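Local coordinates for protein alpha-1,4-endofucoidanase (Mariniflexile fucanivorans, PDB 6DLH) that hydrolyses fucoidan as an endo-acting, retaining enzyme of glycoside hydrolase family 107, with calcium-carrying immunoglobulin-like domains alongside its catalytic domain, at residues F91-V96 against D167-W172; P84-N89 against F202-F207; G528-F533 against D564-T569; L577-N582 against W587-M592. All coordinates share one frame; numbering follows the deposited sequence.

Interaction 1 of 4, residues F91-V96 against D167-W172; sequences FSPTHV and DVSARW
Pro-93 meets the first turn of helix 168-176 through its pyrrolidine ring, which comes beside Val-168 and Ser-169. It sits within a type I beta turn from Phe-91 to Thr-94, closed by the bond from Thr-94 N to Phe-91 O (3.0 Å), in the loop of the catalytic domain between strand 80-84 of the parallel sheet and helix 100-104. Ser-92 ties the turn to a neighbouring loop, its OG hydrogen-bonded to Asn-152 O. Pro-93 then directs its ring at the helix: CB lies 4.5 Å from CG1 of Val-168, and CG lies 4.4 Å from OG of Ser-169. With chi1 at 153°, CG1 is the valine methyl turned to the proline. The serine hydroxyl is engaged with Leu-153 O, so toward the proline it acts as a packing surface. Thr-94 adds a second grip on the turn: its OG1 reaches Phe-91 O at 2.7 Å, in the carbonyl plane and on a lone pair. His-95 bends back so that ND1 donates to Pro-93 O at 2.6 Å. That oxygen lies in the imidazole plane, while the donor stands 48° out of the carbonyl plane. The other ring nitrogen, NE2, is hydrogen-bonded to Tyr-204 OH, helping to fix the ring's rotation. Loop and helix thus meet in a light, largely apolar touch, whereas the polar bonds shaping the turn lie within the loop or lead elsewhere.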
loop_
_atom_site.group_PDB
_atom_site.type_symbol
_atom_site.label_atom_id
_atom_site.label_comp_id
_atom_site.label_asym_id
_atom_site.label_seq_id
_atom_site.Cartn_x
_atom_site.Cartn_y
_atom_site.Cartn_z
ATOM N N PHE A 91 0.924 -9.344 11.209
ATOM C CA PHE A 91 0.040 -8.617 10.309
ATOM C C PHE A 91 -0.106 -9.367 8.986
ATOM O O PHE A 91 -0.668 -8.838 8.028
ATOM C CB PHE A 91 0.552 -7.189 10.093
ATOM C CG PHE A 91 0.766 -6.413 11.365
ATOM C CD1 PHE A 91 -0.281 -5.722 11.955
ATOM C CD2 PHE A 91 2.008 -6.392 11.984
ATOM C CE1 PHE A 91 -0.089 -5.022 13.137
ATOM C CE2 PHE A 91 2.198 -5.695 13.169
ATOM C CZ PHE A 91 1.149 -5.012 13.740
ATOM N N SER A 92 0.376 -10.613 8.950
ATOM C CA SER A 92 0.343 -11.409 7.732
ATOM C C SER A 92 -1.074 -11.631 7.197
ATOM O O SER A 92 -1.225 -11.864 5.999
ATOM C CB SER A 92 1.087 -12.713 7.887
ATOM O OG SER A 92 0.446 -13.550 8.833
ATOM N N PRO A 93 -2.150 -11.641 8.026
ATOM C CA PRO A 93 -3.518 -11.698 7.500
ATOM C C PRO A 93 -3.993 -10.467 6.724
ATOM O O PRO A 93 -4.811 -10.589 5.813
ATOM C CB PRO A 93 -4.395 -11.884 8.754
ATOM C CG PRO A 93 -3.440 -12.418 9.799
ATOM C CD PRO A 93 -2.130 -11.720 9.496
ATOM N N THR A 94 -3.478 -9.286 7.089
ATOM C CA THR A 94 -3.947 -8.036 6.509
ATOM C C THR A 94 -3.449 -7.899 5.070
ATOM O O THR A 94 -2.243 -7.828 4.836
ATOM C CB THR A 94 -3.559 -6.849 7.395
ATOM O OG1 THR A 94 -2.142 -6.671 7.307
ATOM C CG2 THR A 94 -3.990 -7.034 8.833
ATOM N N HIS A 95 -4.399 -7.869 4.125
ATOM C CA HIS A 95 -4.136 -7.723 2.702
ATOM C C HIS A 95 -4.480 -6.301 2.262
ATOM O O HIS A 95 -5.268 -5.625 2.923
ATOM C CB HIS A 95 -4.963 -8.732 1.889
ATOM C CG HIS A 95 -4.522 -10.148 2.042
ATOM N ND1 HIS A 95 -4.515 -10.792 3.268
ATOM C CD2 HIS A 95 -4.097 -11.051 1.131
ATOM C CE1 HIS A 95 -4.080 -12.023 3.106
ATOM N NE2 HIS A 95 -3.821 -12.209 1.802
ATOM N N VAL A 96 -3.904 -5.878 1.127
ATOM C CA VAL A 96 -4.110 -4.537 0.600
ATOM C C VAL A 96 -4.879 -4.601 -0.719
ATOM O O VAL A 96 -5.043 -3.582 -1.383
ATOM C CB VAL A 96 -2.782 -3.769 0.438
ATOM C CG1 VAL A 96 -2.045 -3.625 1.754
ATOM C CG2 VAL A 96 -1.879 -4.378 -0.624
ATOM N N ASP A 167 -10.509 -12.685 15.316
ATOM C CA ASP A 167 -10.825 -14.072 14.996
ATOM C C ASP A 167 -10.906 -14.312 13.490
ATOM O O ASP A 167 -11.630 -15.202 13.051
ATOM C CB ASP A 167 -12.053 -14.582 15.763
ATOM C CG ASP A 167 -13.109 -13.527 16.059
ATOM O OD1 ASP A 167 -13.724 -13.028 15.097
ATOM O OD2 ASP A 167 -13.303 -13.212 17.257
ATOM N N VAL A 168 -10.126 -13.549 12.712
ATOM C CA VAL A 168 -10.045 -13.760 11.274
ATOM C C VAL A 168 -9.300 -15.064 10.989
ATOM O O VAL A 168 -9.667 -15.796 10.070
ATOM C CB VAL A 168 -9.398 -12.562 10.551
ATOM C CG1 VAL A 168 -8.725 -12.970 9.249
ATOM C CG2 VAL A 168 -10.403 -11.453 10.294
ATOM N N SER A 169 -8.245 -15.333 11.774
ATOM C CA SER A 169 -7.456 -16.544 11.599
ATOM C C SER A 169 -8.346 -17.771 11.794
ATOM O O SER A 169 -8.369 -18.673 10.948
ATOM C CB SER A 169 -6.247 -16.560 12.511
ATOM O OG SER A 169 -5.216 -15.716 12.012
ATOM N N ALA A 170 -9.098 -17.765 12.906
ATOM C CA ALA A 170 -10.091 -18.787 13.213
ATOM C C ALA A 170 -11.021 -19.000 12.020
ATOM O O ALA A 170 -11.157 -20.122 11.534
ATOM C CB ALA A 170 -10.857 -18.409 14.462
ATOM N N ARG A 171 -11.616 -17.905 11.526
ATOM C CA ARG A 171 -12.656 -17.982 10.513
ATOM C C ARG A 171 -12.097 -18.489 9.187
ATOM O O ARG A 171 -12.814 -19.137 8.424
ATOM C CB ARG A 171 -13.384 -16.642 10.352
ATOM C CG ARG A 171 -14.243 -16.248 11.545
ATOM C CD ARG A 171 -14.992 -14.951 11.299
ATOM N NE ARG A 171 -15.448 -14.326 12.533
ATOM C CZ ARG A 171 -15.956 -13.098 12.622
ATOM N NH1 ARG A 171 -16.368 -12.638 13.792
ATOM N NH2 ARG A 171 -16.047 -12.331 11.549
ATOM N N TRP A 172 -10.828 -18.173 8.903
ATOM C CA TRP A 172 -10.207 -18.639 7.671
ATOM C C TRP A 172 -10.132 -20.163 7.673
ATOM O O TRP A 172 -10.492 -20.800 6.684
ATOM C CB TRP A 172 -8.818 -18.015 7.469
ATOM C CG TRP A 172 -7.959 -18.756 6.486
ATOM C CD1 TRP A 172 -6.773 -19.382 6.744
ATOM C CD2 TRP A 172 -8.222 -18.968 5.087
ATOM N NE1 TRP A 172 -6.270 -19.947 5.602
ATOM C CE2 TRP A 172 -7.139 -19.717 4.571
ATOM C CE3 TRP A 172 -9.250 -18.589 4.215
ATOM C CZ2 TRP A 172 -7.059 -20.089 3.230
ATOM C CZ3 TRP A 172 -9.175 -18.969 2.891
ATOM C CH2 TRP A 172 -8.093 -19.706 2.406
#

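Interaction 2 of 4, residues P84-N89 against F202-F207; sequences PLTSPN and FCYAEF
Thr-86 and Tyr-204 approach from opposite directions, and the threonine methyl CG2 comes 3.7 Å from the phenol oxygen OH. Leu-85 adds a looser touch on the same atom, its CD2 lying 4.3 Å from Tyr-204 OH. Both are van der Waals contacts of a methyl with an oxygen whose polar need is met by His-95. The tyrosine reaches this far because its ring extends anti to the backbone N (chi1 -172°), carrying OH away from a helix whose nearest CA, that of Tyr-204, is 12.3 Å from the CA of Thr-86. On the loop side, the threonine is held by its own hydroxyl: OG1 reaches Ser-87 O at 2.9 Å, tilted 34° from the carbonyl plane, and is also hydrogen-bonded to Asn-149 N. Its chi1 of 94°, away from a staggered position, puts CG2 roughly anti to the carbonyl carbon and toward the phenol. An alanine here, lacking both OG1 and CG2, would probably open a gap beside the phenol oxygen and cost Asn-149 N its side-chain partner. Farther out, the side chain of Leu-85 packs on Ile-146 and Val-148, and that of Thr-86 on Tyr-147, all in the adjacent strand 143-149 of the parallel catalytic-domain sheet. Helix 198-216 is flanked in turn by two other helices: Cys-203 packs on Trp-172 of helix 168-176, and Phe-202 and Ala-205 pack on helix 249-259.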
loop_
_atom_site.group_PDB
_atom_site.type_symbol
_atom_site.label_atom_id
_atom_site.label_comp_id
_atom_site.label_asym_id
_atom_site.label_seq_id
_atom_site.Cartn_x
_atom_site.Cartn_y
_atom_site.Cartn_z
ATOM N N PRO A 84 3.493 -4.363 -0.640
ATOM C CA PRO A 84 2.849 -5.462 0.077
ATOM C C PRO A 84 1.718 -5.997 -0.794
ATOM O O PRO A 84 1.126 -5.234 -1.561
ATOM C CB PRO A 84 2.246 -4.761 1.300
ATOM C CG PRO A 84 2.014 -3.338 0.833
ATOM C CD PRO A 84 3.179 -3.039 -0.081
ATOM N N LEU A 85 1.488 -7.318 -0.723
ATOM C CA LEU A 85 0.139 -7.855 -0.838
ATOM C C LEU A 85 -0.375 -8.091 0.579
ATOM O O LEU A 85 -1.507 -7.731 0.886
ATOM C CB LEU A 85 0.102 -9.140 -1.670
ATOM C CG LEU A 85 -1.194 -9.956 -1.577
ATOM C CD1 LEU A 85 -2.428 -9.107 -1.884
ATOM C CD2 LEU A 85 -1.156 -11.166 -2.503
ATOM N N THR A 86 0.485 -8.675 1.432
ATOM C CA THR A 86 0.238 -8.753 2.866
ATOM C C THR A 86 1.326 -7.982 3.598
ATOM O O THR A 86 2.358 -7.664 3.012
ATOM C CB THR A 86 0.209 -10.200 3.384
ATOM O OG1 THR A 86 1.504 -10.571 3.863
ATOM C CG2 THR A 86 -0.288 -11.197 2.357
ATOM N N SER A 87 1.079 -7.699 4.880
ATOM C CA SER A 87 2.072 -7.117 5.764
ATOM C C SER A 87 2.851 -8.230 6.465
ATOM O O SER A 87 2.481 -9.398 6.371
ATOM C CB SER A 87 1.426 -6.158 6.720
ATOM O OG SER A 87 0.779 -5.105 6.009
ATOM N N PRO A 88 4.016 -7.945 7.093
ATOM C CA PRO A 88 4.781 -8.989 7.786
ATOM C C PRO A 88 4.222 -9.481 9.124
ATOM O O PRO A 88 3.308 -8.887 9.682
ATOM C CB PRO A 88 6.154 -8.337 8.029
ATOM C CG PRO A 88 5.902 -6.845 7.981
ATOM C CD PRO A 88 4.709 -6.648 7.068
ATOM N N ASN A 89 4.786 -10.587 9.631
ATOM C CA ASN A 89 4.700 -10.932 11.044
ATOM C C ASN A 89 3.239 -11.174 11.433
ATOM O O ASN A 89 2.504 -11.837 10.703
ATOM C CB ASN A 89 5.404 -9.867 11.893
ATOM C CG ASN A 89 6.047 -10.398 13.155
ATOM O OD1 ASN A 89 6.640 -11.476 13.153
ATOM N ND2 ASN A 89 5.959 -9.633 14.230
ATOM N N PHE A 202 -2.186 -24.786 1.588
ATOM C CA PHE A 202 -2.548 -25.116 0.216
ATOM C C PHE A 202 -3.844 -24.400 -0.172
ATOM O O PHE A 202 -4.030 -24.062 -1.340
ATOM C CB PHE A 202 -2.662 -26.631 0.023
ATOM C CG PHE A 202 -1.367 -27.358 -0.244
ATOM C CD1 PHE A 202 -0.847 -27.436 -1.530
ATOM C CD2 PHE A 202 -0.685 -27.996 0.785
ATOM C CE1 PHE A 202 0.335 -28.121 -1.777
ATOM C CE2 PHE A 202 0.497 -28.680 0.537
ATOM C CZ PHE A 202 1.008 -28.737 -0.742
ATOM N N CYS A 203 -4.728 -24.177 0.814
ATOM C CA CYS A 203 -5.937 -23.388 0.621
ATOM C C CYS A 203 -5.555 -22.032 0.025
ATOM O O CYS A 203 -6.044 -21.658 -1.043
ATOM C CB CYS A 203 -6.677 -23.161 1.938
ATOM S SG CYS A 203 -7.890 -24.435 2.389
ATOM N N TYR A 204 -4.645 -21.333 0.722
ATOM C CA TYR A 204 -4.232 -19.980 0.385
ATOM C C TYR A 204 -3.669 -19.922 -1.033
ATOM O O TYR A 204 -4.042 -19.047 -1.813
ATOM C CB TYR A 204 -3.248 -19.433 1.422
ATOM C CG TYR A 204 -2.932 -17.968 1.245
ATOM C CD1 TYR A 204 -3.725 -16.990 1.829
ATOM C CD2 TYR A 204 -1.857 -17.557 0.469
ATOM C CE1 TYR A 204 -3.446 -15.644 1.664
ATOM C CE2 TYR A 204 -1.569 -16.213 0.291
ATOM C CZ TYR A 204 -2.367 -15.255 0.890
ATOM O OH TYR A 204 -2.092 -13.930 0.716
ATOM N N ALA A 205 -2.781 -20.860 -1.366
ATOM C CA ALA A 205 -2.159 -20.868 -2.681
ATOM C C ALA A 205 -3.215 -20.972 -3.782
ATOM O O ALA A 205 -3.115 -20.283 -4.797
ATOM C CB ALA A 205 -1.135 -21.970 -2.777
ATOM N N GLU A 206 -4.229 -21.824 -3.569
ATOM C CA GLU A 206 -5.162 -22.178 -4.632
ATOM C C GLU A 206 -6.287 -21.150 -4.742
ATOM O O GLU A 206 -6.642 -20.762 -5.850
ATOM C CB GLU A 206 -5.682 -23.611 -4.465
ATOM C CG GLU A 206 -6.692 -24.039 -5.523
ATOM C CD GLU A 206 -6.146 -24.332 -6.913
ATOM O OE1 GLU A 206 -4.959 -24.702 -7.022
ATOM O OE2 GLU A 206 -6.914 -24.195 -7.890
ATOM N N PHE A 207 -6.833 -20.709 -3.603
ATOM C CA PHE A 207 -8.052 -19.912 -3.610
ATOM C C PHE A 207 -7.777 -18.417 -3.431
ATOM O O PHE A 207 -8.475 -17.588 -4.018
ATOM C CB PHE A 207 -9.085 -20.474 -2.630
ATOM C CG PHE A 207 -9.710 -21.766 -3.096
ATOM C CD1 PHE A 207 -9.689 -22.898 -2.295
ATOM C CD2 PHE A 207 -10.290 -21.859 -4.356
ATOM C CE1 PHE A 207 -10.252 -24.087 -2.739
ATOM C CE2 PHE A 207 -10.852 -23.048 -4.800
ATOM C CZ PHE A 207 -10.830 -24.160 -3.988
#

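Interaction 3 of 4, residues G528-F533 against D564-T569; sequences GTPVWF and DVLTIT. With CA (calcium ion), chain G.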
loop_
_atom_site.group_PDB
_atom_site.type_symbol
_atom_site.label_atom_id
_atom_site.label_comp_id
_atom_site.label_asym_id
_atom_site.label_seq_id
_atom_site.Cartn_x
_atom_site.Cartn_y
_atom_site.Cartn_z
ATOM N N GLY A 528 -16.308 17.102 -25.732
ATOM C CA GLY A 528 -15.111 17.139 -24.903
ATOM C C GLY A 528 -15.392 17.419 -23.424
ATOM O O GLY A 528 -14.463 17.444 -22.621
ATOM N N THR A 529 -16.668 17.617 -23.068
ATOM C CA THR A 529 -17.056 17.928 -21.699
ATOM C C THR A 529 -16.773 16.721 -20.804
ATOM O O THR A 529 -17.123 15.590 -21.151
ATOM C CB THR A 529 -18.532 18.354 -21.619
ATOM O OG1 THR A 529 -18.799 19.359 -22.597
ATOM C CG2 THR A 529 -18.951 18.855 -20.253
ATOM N N PRO A 530 -16.110 16.909 -19.637
ATOM C CA PRO A 530 -15.958 15.825 -18.665
ATOM C C PRO A 530 -17.295 15.656 -17.946
ATOM O O PRO A 530 -17.969 16.648 -17.684
ATOM C CB PRO A 530 -14.854 16.348 -17.736
ATOM C CG PRO A 530 -15.024 17.852 -17.780
ATOM C CD PRO A 530 -15.460 18.156 -19.202
ATOM N N VAL A 531 -17.661 14.399 -17.650
ATOM C CA VAL A 531 -19.011 14.049 -17.221
ATOM C C VAL A 531 -18.979 13.238 -15.926
ATOM O O VAL A 531 -18.076 12.434 -15.714
ATOM C CB VAL A 531 -19.771 13.281 -18.323
ATOM C CG1 VAL A 531 -20.215 14.182 -19.464
ATOM C CG2 VAL A 531 -18.986 12.088 -18.843
ATOM N N TRP A 532 -20.001 13.436 -15.084
ATOM C CA TRP A 532 -20.241 12.600 -13.915
ATOM C C TRP A 532 -21.009 11.336 -14.311
ATOM O O TRP A 532 -21.609 11.279 -15.381
ATOM C CB TRP A 532 -21.000 13.388 -12.843
ATOM C CG TRP A 532 -20.242 14.528 -12.237
ATOM C CD1 TRP A 532 -20.274 15.836 -12.628
ATOM C CD2 TRP A 532 -19.365 14.475 -11.098
ATOM N NE1 TRP A 532 -19.474 16.599 -11.820
ATOM C CE2 TRP A 532 -18.898 15.791 -10.874
ATOM C CE3 TRP A 532 -18.914 13.448 -10.258
ATOM C CZ2 TRP A 532 -18.011 16.103 -9.844
ATOM C CZ3 TRP A 532 -18.038 13.759 -9.241
ATOM C CH2 TRP A 532 -17.599 15.067 -9.036
ATOM N N PHE A 533 -20.981 10.322 -13.433
ATOM C CA PHE A 533 -21.638 9.047 -13.687
ATOM C C PHE A 533 -23.159 9.225 -13.690
ATOM O O PHE A 533 -23.837 8.733 -14.590
ATOM C CB PHE A 533 -21.169 7.969 -12.702
ATOM C CG PHE A 533 -21.956 6.683 -12.758
ATOM C CD1 PHE A 533 -21.735 5.755 -13.768
ATOM C CD2 PHE A 533 -22.936 6.410 -11.812
ATOM C CE1 PHE A 533 -22.475 4.582 -13.826
ATOM C CE2 PHE A 533 -23.679 5.240 -11.874
ATOM C CZ PHE A 533 -23.448 4.326 -12.879
ATOM N N ASP A 564 -8.227 14.002 -20.728
ATOM C CA ASP A 564 -7.710 15.249 -20.184
ATOM C C ASP A 564 -7.625 15.140 -18.663
ATOM O O ASP A 564 -8.459 14.485 -18.045
ATOM C CB ASP A 564 -8.572 16.451 -20.589
ATOM C CG ASP A 564 -8.652 16.693 -22.089
ATOM O OD1 ASP A 564 -7.645 16.453 -22.783
ATOM O OD2 ASP A 564 -9.722 17.113 -22.556
ATOM N N VAL A 565 -6.605 15.792 -18.085
ATOM C CA VAL A 565 -6.424 15.907 -16.644
ATOM C C VAL A 565 -7.598 16.694 -16.062
ATOM O O VAL A 565 -7.985 17.723 -16.614
ATOM C CB VAL A 565 -5.056 16.534 -16.284
ATOM C CG1 VAL A 565 -4.793 17.854 -16.999
ATOM C CG2 VAL A 565 -4.862 16.693 -14.780
ATOM N N LEU A 566 -8.141 16.205 -14.938
ATOM C CA LEU A 566 -9.386 16.722 -14.391
ATOM C C LEU A 566 -9.175 17.301 -12.997
ATOM O O LEU A 566 -8.327 16.829 -12.245
ATOM C CB LEU A 566 -10.432 15.601 -14.343
ATOM C CG LEU A 566 -10.764 14.939 -15.681
ATOM C CD1 LEU A 566 -11.827 13.868 -15.501
ATOM C CD2 LEU A 566 -11.211 15.973 -16.708
ATOM N N THR A 567 -9.991 18.310 -12.671
ATOM C CA THR A 567 -10.060 18.917 -11.352
ATOM C C THR A 567 -11.504 18.848 -10.861
ATOM O O THR A 567 -12.431 19.159 -11.610
ATOM C CB THR A 567 -9.610 20.384 -11.399
ATOM O OG1 THR A 567 -8.347 20.432 -12.066
ATOM C CG2 THR A 567 -9.534 21.039 -10.035
ATOM N N ILE A 568 -11.669 18.441 -9.595
ATOM C CA ILE A 568 -12.964 18.413 -8.938
ATOM C C ILE A 568 -12.985 19.503 -7.877
ATOM O O ILE A 568 -12.005 19.695 -7.162
ATOM C CB ILE A 568 -13.252 17.027 -8.327
ATOM C CG1 ILE A 568 -13.247 15.932 -9.396
ATOM C CG2 ILE A 568 -14.556 17.042 -7.536
ATOM C CD1 ILE A 568 -13.342 14.547 -8.830
ATOM N N THR A 569 -14.125 20.195 -7.792
ATOM C CA THR A 569 -14.351 21.262 -6.837
ATOM C C THR A 569 -15.714 21.044 -6.195
ATOM O O THR A 569 -16.667 20.653 -6.870
ATOM C CB THR A 569 -14.368 22.630 -7.535
ATOM O OG1 THR A 569 -13.262 22.700 -8.434
ATOM C CG2 THR A 569 -14.328 23.799 -6.572
HETATM CA CA CA G . -12.193 16.765 -22.498
HETATM O O HOH W 1 -12.038 18.696 -24.196
#
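The calcium site of an immunoglobulin-like domain joins these two segments at one end of the fold. Gly-528 donates its carbonyl O to the calcium ion at 2.4 Å, and Asp-564 binds it through OD2 alone of its two carboxylate oxygens, at 2.5 Å. A water molecule, 2.6 Å from the calcium ion, is a further ligand, and Asp-560, Glu-562 and Asp-609 complete the shell. The four acidic side chains probably more than offset the charge of the metal. Beside the site the contact turns apolar. CB of Pro-530 packs at 3.8 Å against CD2 of Leu-566. Two residues further along each segment, Ile-568 brings CG2 up to the edge of the Trp-532 indole, 3.9 Å from CH2 and near the ring plane; that methyl lies anti to the isoleucine backbone N. The polar corner of the indole is occupied separately, NE1 being hydrogen-bonded to Ser-614 O. The short strand 531-532 pairs with strand 558-559, whereas strand 567-572 is an edge strand of the four-stranded mixed sheet, next to strand 599-608. Phe-558 touches Leu-566 and Ile-568, Phe-605 touches Trp-532 and Ile-568, and Val-607 touches Trp-532 and Leu-566.

Interaction 4 of 4, residues L577-N582 against W587-M592; sequences LVLTQN and WRLSGM
One face of the Trp-587 indole is covered by Gln-581, whose CB sits 3.6 Å from the centroid of the six-membered ring and 10° off its normal, a CH-pi contact. The glutamine runs on over the ring, CG anti to the backbone N and the chain extended beyond it, so its amide stacks on the indole with the planes 15° apart and CD 3.4 Å from CZ2. NE2 of this amide is hydrogen-bonded to Ser-583 O, which limits its rotation over the ring. Leu-579 approaches the ring obliquely, its CD1 3.7 Å from CE3. The same methyl also meets CD2 of Leu-589 at 3.9 Å, and Thr-567 and Ile-568 pack on the indole from strand 567-572. NE1 of Trp-587 is buried with no partner in the model. Beneath these side chains runs an antiparallel beta hairpin, with Val-578 paired to Ser-590 and Thr-580 to Arg-588 by two backbone bonds each; Val-578 N to Ser-590 O spans 2.8 Å. On the face bearing Thr-580 and Ser-590, a water donates to Arg-588 O at 2.7 Å and hydrogen-bonds both hydroxyls. Asn-582 lies against CB of Arg-588. A serine in place of Trp-587 would probably strip the glutamine of the surface it stacks on, leaving its amide held mainly by Ser-583, and open a gap beside Leu-579. The hairpin is therefore chemically two-sided: Trp-587, Leu-579 and Leu-589 face the sandwich interior, with Gln-581 over the indole on the same face, while the other carries Val-578, Arg-588 and the two hydroxyls bridged by water.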
loop_
_atom_site.group_PDB
_atom_site.type_symbol
_atom_site.label_atom_id
_atom_site.label_comp_id
_atom_site.label_asym_id
_atom_site.label_seq_id
_atom_site.Cartn_x
_atom_site.Cartn_y
_atom_site.Cartn_z
ATOM N N LEU A 577 -18.135 18.847 4.809
ATOM C CA LEU A 577 -17.562 17.959 3.810
ATOM C C LEU A 577 -16.272 18.566 3.257
ATOM O O LEU A 577 -16.252 19.714 2.816
ATOM C CB LEU A 577 -18.596 17.681 2.711
ATOM C CG LEU A 577 -18.215 16.600 1.697
ATOM C CD1 LEU A 577 -18.159 15.220 2.342
ATOM C CD2 LEU A 577 -19.171 16.597 0.512
ATOM N N VAL A 578 -15.193 17.777 3.308
ATOM C CA VAL A 578 -13.887 18.186 2.821
ATOM C C VAL A 578 -13.557 17.350 1.587
ATOM O O VAL A 578 -13.822 16.152 1.562
ATOM C CB VAL A 578 -12.818 18.013 3.922
ATOM C CG1 VAL A 578 -11.396 18.203 3.408
ATOM C CG2 VAL A 578 -13.083 18.917 5.119
ATOM N N LEU A 579 -12.990 18.000 0.567
ATOM C CA LEU A 579 -12.497 17.332 -0.626
ATOM C C LEU A 579 -10.981 17.513 -0.706
ATOM O O LEU A 579 -10.475 18.619 -0.518
ATOM C CB LEU A 579 -13.183 17.936 -1.859
ATOM C CG LEU A 579 -12.599 17.525 -3.213
ATOM C CD1 LEU A 579 -13.031 16.117 -3.597
ATOM C CD2 LEU A 579 -12.983 18.516 -4.307
ATOM N N THR A 580 -10.265 16.415 -0.986
ATOM C CA THR A 580 -8.834 16.469 -1.237
ATOM C C THR A 580 -8.490 15.493 -2.361
ATOM O O THR A 580 -9.159 14.478 -2.542
ATOM C CB THR A 580 -8.016 16.238 0.044
ATOM O OG1 THR A 580 -8.485 15.051 0.680
ATOM C CG2 THR A 580 -8.105 17.376 1.041
ATOM N N GLN A 581 -7.441 15.819 -3.115
ATOM C CA GLN A 581 -6.989 14.981 -4.212
ATOM C C GLN A 581 -5.928 14.011 -3.701
ATOM O O GLN A 581 -4.963 14.432 -3.073
ATOM C CB GLN A 581 -6.445 15.863 -5.335
ATOM C CG GLN A 581 -6.050 15.073 -6.572
ATOM C CD GLN A 581 -5.724 15.962 -7.745
ATOM O OE1 GLN A 581 -5.463 17.153 -7.592
ATOM N NE2 GLN A 581 -5.736 15.380 -8.934
ATOM N N ASN A 582 -6.118 12.712 -3.975
ATOM C CA ASN A 582 -5.156 11.691 -3.587
ATOM C C ASN A 582 -4.212 11.417 -4.756
ATOM O O ASN A 582 -3.053 11.073 -4.541
ATOM C CB ASN A 582 -5.829 10.399 -3.103
ATOM C CG ASN A 582 -6.394 10.470 -1.696
ATOM O OD1 ASN A 582 -6.257 11.481 -1.006
ATOM N ND2 ASN A 582 -7.026 9.393 -1.255
ATOM N N TRP A 587 -9.952 11.115 -5.776
ATOM C CA TRP A 587 -10.242 12.176 -4.825
ATOM C C TRP A 587 -10.930 11.568 -3.611
ATOM O O TRP A 587 -11.542 10.506 -3.706
ATOM C CB TRP A 587 -11.104 13.271 -5.467
ATOM C CG TRP A 587 -10.461 13.948 -6.638
ATOM C CD1 TRP A 587 -10.152 13.390 -7.848
ATOM C CD2 TRP A 587 -10.053 15.324 -6.720
ATOM N NE1 TRP A 587 -9.582 14.321 -8.675
ATOM C CE2 TRP A 587 -9.503 15.517 -8.007
ATOM C CE3 TRP A 587 -10.084 16.403 -5.832
ATOM C CZ2 TRP A 587 -8.997 16.748 -8.424
ATOM C CZ3 TRP A 587 -9.585 17.621 -6.245
ATOM C CH2 TRP A 587 -9.053 17.790 -7.525
ATOM N N ARG A 588 -10.837 12.270 -2.480
ATOM C CA ARG A 588 -11.328 11.761 -1.211
ATOM C C ARG A 588 -12.244 12.796 -0.566
ATOM O O ARG A 588 -11.883 13.966 -0.471
ATOM C CB ARG A 588 -10.139 11.445 -0.297
ATOM C CG ARG A 588 -10.487 11.288 1.176
ATOM C CD ARG A 588 -10.783 9.854 1.581
ATOM N NE ARG A 588 -11.323 9.781 2.934
ATOM C CZ ARG A 588 -10.600 9.607 4.036
ATOM N NH1 ARG A 588 -9.286 9.474 3.953
ATOM N NH2 ARG A 588 -11.199 9.569 5.215
ATOM N N LEU A 589 -13.420 12.336 -0.120
ATOM C CA LEU A 589 -14.329 13.125 0.696
ATOM C C LEU A 589 -14.169 12.712 2.153
ATOM O O LEU A 589 -14.262 11.533 2.486
ATOM C CB LEU A 589 -15.776 12.893 0.248
ATOM C CG LEU A 589 -16.129 13.346 -1.168
ATOM C CD1 LEU A 589 -17.537 12.905 -1.523
ATOM C CD2 LEU A 589 -15.991 14.856 -1.309
ATOM N N SER A 590 -13.944 13.703 3.014
ATOM C CA SER A 590 -13.803 13.454 4.438
ATOM C C SER A 590 -14.512 14.563 5.205
ATOM O O SER A 590 -15.338 15.283 4.643
ATOM C CB SER A 590 -12.344 13.337 4.840
ATOM O OG SER A 590 -11.628 14.530 4.543
ATOM N N GLY A 591 -14.141 14.705 6.481
ATOM C CA GLY A 591 -14.737 15.694 7.360
ATOM C C GLY A 591 -15.612 15.017 8.403
ATOM O O GLY A 591 -16.012 13.868 8.227
ATOM N N MET A 592 -15.882 15.740 9.493
ATOM C CA MET A 592 -16.709 15.230 10.574
ATOM C C MET A 592 -17.979 16.076 10.665
ATOM O O MET A 592 -17.914 17.259 10.993
ATOM C CB MET A 592 -15.956 15.290 11.906
ATOM C CG MET A 592 -16.692 14.623 13.045
ATOM S SD MET A 592 -15.840 14.799 14.632
ATOM C CE MET A 592 -14.743 13.383 14.582
HETATM O O HOH W 2 -10.968 14.945 1.890
#

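How the interactions relate
Interactions 1 and 2 belong to the catalytic domain and share the loop after strand 80-84. They meet directly, side chain and backbone, with centres about 9 Å apart. Both are small, buried van der Waals contacts. Interactions 3 and 4 lie in an immunoglobulin-like domain, with centres about 17 Å apart, and touch where Ile-568 packs on Leu-579 and Trp-587. Interaction 3 combines metal ligation with a buried apolar core. Interaction 4 covers far more area through backbone pairing and is only partly buried. Interactions 2 and 3, on opposite sides of the chain's centre, have centres about 38 Å apart.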